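Local coordinates for putative methyl-accepting chemotaxis protein (Salmonella enterica subsp. enterica serovar Typhimurium str. LT2, PDB 6DB1) that probably senses chemical signals outside the cell through its N-terminal ligand-binding domain and relays them across the membrane to the chemotaxis machinery, at residues Thr36-Ala41 with Val99-Leu104; Arg40-Lys45 with Pro51-Ala56. All blocks are in the same frame, centred on the assembly; numbering follows the deposited sequence. Where two conformers were deposited one is given.

Contact 1 of 2, residues Thr36-Ala41 with Val99-Leu104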
loop_
_atom_site.group_PDB
_atom_site.type_symbol
_atom_site.label_atom_id
_atom_site.label_comp_id
_atom_site.label_asym_id
_atom_site.label_seq_id
_atom_site.Cartn_x
_atom_site.Cartn_y
_atom_site.Cartn_z
ATOM N N THR A 36 6.330 -11.016 -2.737
ATOM C CA THR A 36 5.812 -12.273 -2.219
ATOM C C THR A 36 5.621 -13.282 -3.358
ATOM O O THR A 36 6.009 -14.450 -3.235
ATOM C CB THR A 36 4.496 -12.078 -1.461
ATOM O OG1 THR A 36 3.488 -11.681 -2.390
ATOM C CG2 THR A 36 4.598 -11.058 -0.349
ATOM N N ARG A 37 5.034 -12.803 -4.453
ATOM C CA ARG A 37 4.774 -13.610 -5.641
ATOM C C ARG A 37 6.062 -14.340 -6.048
ATOM O O ARG A 37 6.110 -15.581 -6.134
ATOM C CB ARG A 37 4.318 -12.699 -6.788
ATOM C CG ARG A 37 3.270 -11.661 -6.404
ATOM C CD ARG A 37 1.806 -12.003 -6.618
ATOM N NE ARG A 37 1.406 -11.854 -8.015
ATOM C CZ ARG A 37 0.145 -11.815 -8.441
ATOM N NH1 ARG A 37 -0.116 -11.710 -9.734
ATOM N NH2 ARG A 37 -0.849 -11.875 -7.573
ATOM N N LEU A 38 7.112 -13.542 -6.239
ATOM C CA LEU A 38 8.433 -14.015 -6.718
ATOM C C LEU A 38 9.072 -14.998 -5.727
ATOM O O LEU A 38 9.745 -15.961 -6.143
ATOM C CB LEU A 38 9.358 -12.813 -6.935
ATOM C CG LEU A 38 10.742 -13.152 -7.493
ATOM C CD1 LEU A 38 10.616 -14.010 -8.742
ATOM C CD2 LEU A 38 11.550 -11.892 -7.784
ATOM N N SER A 39 8.904 -14.728 -4.440
ATOM C CA SER A 39 9.473 -15.581 -3.406
ATOM C C SER A 39 8.854 -16.990 -3.471
ATOM O O SER A 39 9.580 -17.992 -3.412
ATOM C CB SER A 39 9.303 -14.946 -2.050
ATOM O OG SER A 39 9.774 -15.801 -1.024
ATOM N N ARG A 40 7.528 -17.080 -3.619
ATOM C CA ARG A 40 6.872 -18.393 -3.684
ATOM C C ARG A 40 7.335 -19.153 -4.936
ATOM O O ARG A 40 7.547 -20.381 -4.885
ATOM C CB ARG A 40 5.348 -18.261 -3.664
ATOM C CG ARG A 40 4.797 -17.588 -2.414
ATOM C CD ARG A 40 3.297 -17.779 -2.288
ATOM N NE ARG A 40 2.602 -17.490 -3.537
ATOM C CZ ARG A 40 2.224 -16.280 -3.937
ATOM N NH1 ARG A 40 2.484 -15.221 -3.190
ATOM N NH2 ARG A 40 1.585 -16.134 -5.085
ATOM N N ALA A 41 7.499 -18.438 -6.051
ATOM C CA ALA A 41 7.969 -19.084 -7.288
ATOM C C ALA A 41 9.389 -19.646 -7.079
ATOM O O ALA A 41 9.718 -20.722 -7.595
ATOM C CB ALA A 41 7.912 -18.114 -8.443
ATOM N N VAL A 99 13.120 -5.068 -11.585
ATOM C CA VAL A 99 13.417 -5.669 -12.868
ATOM C C VAL A 99 14.645 -6.584 -12.757
ATOM O O VAL A 99 14.591 -7.726 -13.200
ATOM C CB VAL A 99 13.571 -4.604 -13.970
ATOM C CG1 VAL A 99 14.278 -5.159 -15.195
ATOM C CG2 VAL A 99 12.226 -4.005 -14.346
ATOM N N PRO A 100 15.743 -6.103 -12.180
ATOM C CA PRO A 100 16.843 -7.039 -12.113
ATOM C C PRO A 100 16.443 -8.346 -11.415
ATOM O O PRO A 100 16.684 -9.427 -11.970
ATOM C CB PRO A 100 17.934 -6.289 -11.341
ATOM C CG PRO A 100 17.708 -4.865 -11.764
ATOM C CD PRO A 100 16.198 -4.748 -11.823
ATOM N N GLN A 101 15.818 -8.255 -10.247
ATOM C CA GLN A 101 15.419 -9.462 -9.520
ATOM C C GLN A 101 14.720 -10.448 -10.460
ATOM O O GLN A 101 15.030 -11.630 -10.454
ATOM C CB GLN A 101 14.476 -9.153 -8.360
ATOM C CG GLN A 101 15.145 -8.453 -7.188
ATOM C CD GLN A 101 14.253 -8.486 -5.973
ATOM O OE1 GLN A 101 13.275 -9.228 -5.938
ATOM N NE2 GLN A 101 14.596 -7.705 -4.959
HETATM N N MSE A 102 13.780 -9.955 -11.253
HETATM C CA MSE A 102 13.051 -10.824 -12.171
HETATM C C MSE A 102 13.920 -11.454 -13.221
HETATM O O MSE A 102 13.767 -12.634 -13.527
HETATM C CB MSE A 102 11.986 -10.026 -12.890
HETATM C CG MSE A 102 10.658 -10.250 -12.206
HETATM SE SE MSE A 102 9.717 -11.715 -13.098
HETATM C CE MSE A 102 9.762 -12.833 -11.498
ATOM N N GLN A 103 14.830 -10.680 -13.799
ATOM C CA GLN A 103 15.703 -11.206 -14.838
ATOM C C GLN A 103 16.710 -12.179 -14.206
ATOM O O GLN A 103 17.050 -13.221 -14.789
ATOM C CB GLN A 103 16.346 -10.042 -15.597
ATOM C CG GLN A 103 15.333 -9.257 -16.430
ATOM C CD GLN A 103 15.905 -8.059 -17.159
ATOM O OE1 GLN A 103 16.850 -7.413 -16.702
ATOM N NE2 GLN A 103 15.291 -7.719 -18.285
ATOM N N LEU A 104 17.103 -11.876 -12.979
ATOM C CA LEU A 104 18.074 -12.664 -12.249
ATOM C C LEU A 104 17.405 -13.943 -11.722
ATOM O O LEU A 104 18.039 -14.992 -11.632
ATOM C CB LEU A 104 18.603 -11.774 -11.119
ATOM C CG LEU A 104 20.067 -11.942 -10.715
ATOM C CD1 LEU A 104 20.991 -11.820 -11.920
ATOM C CD2 LEU A 104 20.438 -10.894 -9.674
#
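In the buried interior near one end of an up-and-down four-helix bundle, Leu38 near the end of helix 13-46 reaches across to Gln101 and Met102 near the end of helix 80-105. The backbones come closest at Leu38 and Met102, whose CA atoms are 7.8 Å apart; the contact is made by side chains, and the two segments bury just 144 Å² between them. The CB of Leu38 points toward the opposing helix, and with CG anti to the backbone N (chi1 -177°) its two methyls reach different neighbours. CD2 lies 4.0 Å from Gln101 CB and 3.7 Å from Gln101 OE1, the two chains meeting at a slant. These are van der Waals contacts; the polar end of Gln101 is held from another side, where NE2 is hydrogen-bonded to Thr121 of helix 110-144. A buried amide is thus fixed by one helix while CB and the side-chain oxygen OE1 of the same residue pack on another.

Helices 13-46 and 80-105, first and third in the chain, run in the same general direction, as alternate helices do in a bundle of this topology. The second half of the contact joins Leu38 to Met102. CD1 of Leu38 lies beside the CE methyl of Met102, a selenomethionine whose chain, bent at both chi2 and chi3, runs alongside the leucine, headed the other way; the exact separation there is doubtful. The same methionine side chain also touches Ala56, Arg57 and Leu60 of helix 54-73, while Leu38 rests on Trp113 of helix 110-144. One turn earlier on helix 13-46, Phe34 packs against both Gln101 and Met102.

Contact 2 of 2, residues Arg40-Lys45 with Pro51-Ala56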
loop_
_atom_site.group_PDB
_atom_site.type_symbol
_atom_site.label_atom_id
_atom_site.label_comp_id
_atom_site.label_asym_id
_atom_site.label_seq_id
_atom_site.Cartn_x
_atom_site.Cartn_y
_atom_site.Cartn_z
ATOM N N ARG A 40 7.528 -17.080 -3.619
ATOM C CA ARG A 40 6.872 -18.393 -3.684
ATOM C C ARG A 40 7.335 -19.153 -4.936
ATOM O O ARG A 40 7.547 -20.381 -4.885
ATOM C CB ARG A 40 5.348 -18.261 -3.664
ATOM C CG ARG A 40 4.797 -17.588 -2.414
ATOM C CD ARG A 40 3.297 -17.779 -2.288
ATOM N NE ARG A 40 2.602 -17.490 -3.537
ATOM C CZ ARG A 40 2.224 -16.280 -3.937
ATOM N NH1 ARG A 40 2.484 -15.221 -3.190
ATOM N NH2 ARG A 40 1.585 -16.134 -5.085
ATOM N N ALA A 41 7.499 -18.438 -6.051
ATOM C CA ALA A 41 7.969 -19.084 -7.288
ATOM C C ALA A 41 9.389 -19.646 -7.079
ATOM O O ALA A 41 9.718 -20.722 -7.595
ATOM C CB ALA A 41 7.912 -18.114 -8.443
HETATM N N MSE A 42 10.214 -18.936 -6.299
HETATM C CA MSE A 42 11.609 -19.363 -6.030
HETATM C C MSE A 42 11.723 -20.506 -5.050
HETATM O O MSE A 42 12.650 -21.314 -5.137
HETATM C CB MSE A 42 12.439 -18.169 -5.573
HETATM C CG MSE A 42 12.612 -17.232 -6.763
HETATM SE SE MSE A 42 14.160 -17.799 -7.830
HETATM C CE MSE A 42 13.182 -18.379 -9.430
ATOM N N ASP A 43 10.810 -20.590 -4.090
ATOM C CA ASP A 43 10.831 -21.714 -3.166
ATOM C C ASP A 43 10.640 -22.991 -3.984
ATOM O O ASP A 43 11.321 -23.982 -3.753
ATOM C CB ASP A 43 9.743 -21.570 -2.110
ATOM C CG ASP A 43 10.017 -20.432 -1.140
ATOM O OD1 ASP A 43 11.079 -19.789 -1.263
ATOM O OD2 ASP A 43 9.181 -20.198 -0.243
ATOM N N VAL A 44 9.722 -22.933 -4.951
ATOM C CA VAL A 44 9.413 -24.046 -5.878
ATOM C C VAL A 44 10.661 -24.368 -6.712
ATOM O O VAL A 44 10.989 -25.542 -6.915
ATOM C CB VAL A 44 8.214 -23.708 -6.796
ATOM C CG1 VAL A 44 8.051 -24.703 -7.939
ATOM C CG2 VAL A 44 6.913 -23.573 -6.017
ATOM N N LYS A 45 11.334 -23.333 -7.214
ATOM C CA LYS A 45 12.542 -23.515 -8.028
ATOM C C LYS A 45 13.646 -24.118 -7.139
ATOM O O LYS A 45 14.325 -25.075 -7.542
ATOM C CB LYS A 45 12.894 -22.177 -8.692
ATOM C CG LYS A 45 14.073 -22.176 -9.657
ATOM C CD LYS A 45 15.421 -22.143 -8.984
ATOM C CE LYS A 45 16.563 -21.994 -9.967
ATOM N NZ LYS A 45 17.877 -21.944 -9.281
ATOM N N PRO A 51 9.088 -23.569 -11.685
ATOM C CA PRO A 51 8.430 -22.342 -11.235
ATOM C C PRO A 51 7.467 -21.717 -12.257
ATOM O O PRO A 51 7.627 -21.907 -13.467
ATOM C CB PRO A 51 9.602 -21.376 -10.990
ATOM C CG PRO A 51 10.614 -21.783 -12.027
ATOM C CD PRO A 51 10.475 -23.290 -12.100
ATOM N N ASP A 52 6.451 -21.024 -11.748
ATOM C CA ASP A 52 5.512 -20.283 -12.581
ATOM C C ASP A 52 5.834 -18.835 -12.300
ATOM O O ASP A 52 5.645 -18.370 -11.183
ATOM C CB ASP A 52 4.045 -20.550 -12.224
ATOM C CG ASP A 52 3.061 -19.499 -12.944
ATOM O OD1 ASP A 52 3.458 -19.117 -14.041
ATOM O OD2 ASP A 52 1.986 -19.212 -12.374
ATOM N N PHE A 53 6.363 -18.132 -13.293
ATOM C CA PHE A 53 6.718 -16.724 -13.126
ATOM C C PHE A 53 5.602 -15.800 -13.615
ATOM O O PHE A 53 5.677 -14.596 -13.376
ATOM C CB PHE A 53 7.998 -16.393 -13.889
ATOM C CG PHE A 53 9.219 -17.079 -13.343
ATOM C CD1 PHE A 53 9.688 -16.760 -12.079
ATOM C CD2 PHE A 53 9.912 -18.016 -14.093
ATOM C CE1 PHE A 53 10.810 -17.387 -11.563
ATOM C CE2 PHE A 53 11.044 -18.633 -13.583
ATOM C CZ PHE A 53 11.491 -18.316 -12.319
ATOM N N ALA A 54 4.579 -16.356 -14.272
ATOM C CA ALA A 54 3.469 -15.562 -14.848
ATOM C C ALA A 54 2.925 -14.514 -13.857
ATOM O O ALA A 54 2.724 -13.349 -14.257
ATOM C CB ALA A 54 2.373 -16.482 -15.334
ATOM N N PRO A 55 2.668 -14.911 -12.578
ATOM C CA PRO A 55 2.110 -14.001 -11.550
ATOM C C PRO A 55 3.057 -12.871 -11.110
ATOM O O PRO A 55 2.613 -11.731 -10.894
ATOM C CB PRO A 55 1.780 -14.867 -10.326
ATOM C CG PRO A 55 2.477 -16.184 -10.573
ATOM C CD PRO A 55 2.658 -16.289 -12.072
ATOM N N ALA A 56 4.335 -13.183 -10.936
ATOM C CA ALA A 56 5.282 -12.138 -10.547
ATOM C C ALA A 56 5.373 -11.119 -11.686
ATOM O O ALA A 56 5.311 -9.910 -11.451
ATOM C CB ALA A 56 6.624 -12.735 -10.214
#
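Ala41 and Met42 of helix 13-46 meet Pro51 and Phe53 on the way into helix 54-73, and the inner and outer sides of this contact differ sharply. Packing is tight on the inside. The CB methyl of Ala41 lies 3.6 Å from the carbonyl oxygen O of Asp52 and also approaches the Phe53 ring obliquely, at CD1. Met42, a selenomethionine, starts out pointing away, but its bends at chi2 (-86°) and chi3 bring CE back to the ring edge, near the ring plane, 3.3 Å from Phe53 CE1. One face of that ring is met by Pro51 CB, 3.8 Å above the Phe53 plane and offset toward the rim. Pro51 CB also sits 3.5 Å from Ala41 O, an oxygen that already accepts the helical bond from Lys45 N.

Outward the fit relaxes. Val44 CG1 comes no nearer than 4.0 Å to Pro51 N, and Lys45 gives only the base of its chain, with CB 4.1 Å from Pro51 CG before the exposed amine end leads away. Exposed Asp52 turns instead to its own segment: OD1 accepts from Ala54 N at 3.0 Å, the donor standing 59° out of the carboxylate plane. This capping bond accompanies the turn into the next helix, and the whole belongs to an antiparallel helical hairpin with a short connecting loop.

How the contacts relate
The centres of contact 1 and contact 2 lie 7 Å apart, and both start from helix 13-46, sharing Arg40 and Ala41. Contact 2 closes the local hairpin to helix 54-73; contact 1 is made much later in the chain, when helix 80-105 returns to the same end of the bundle. They touch directly: in one of its two modelled conformers, Arg37 NH1 makes a probable hydrogen bond to Pro55 O, and the Met102 side chain packs against Phe53. Three helices are thereby tied together at the end remote from both chain termini. As in related receptors, where the termini lead to the membrane, this end is probably the membrane-distal one.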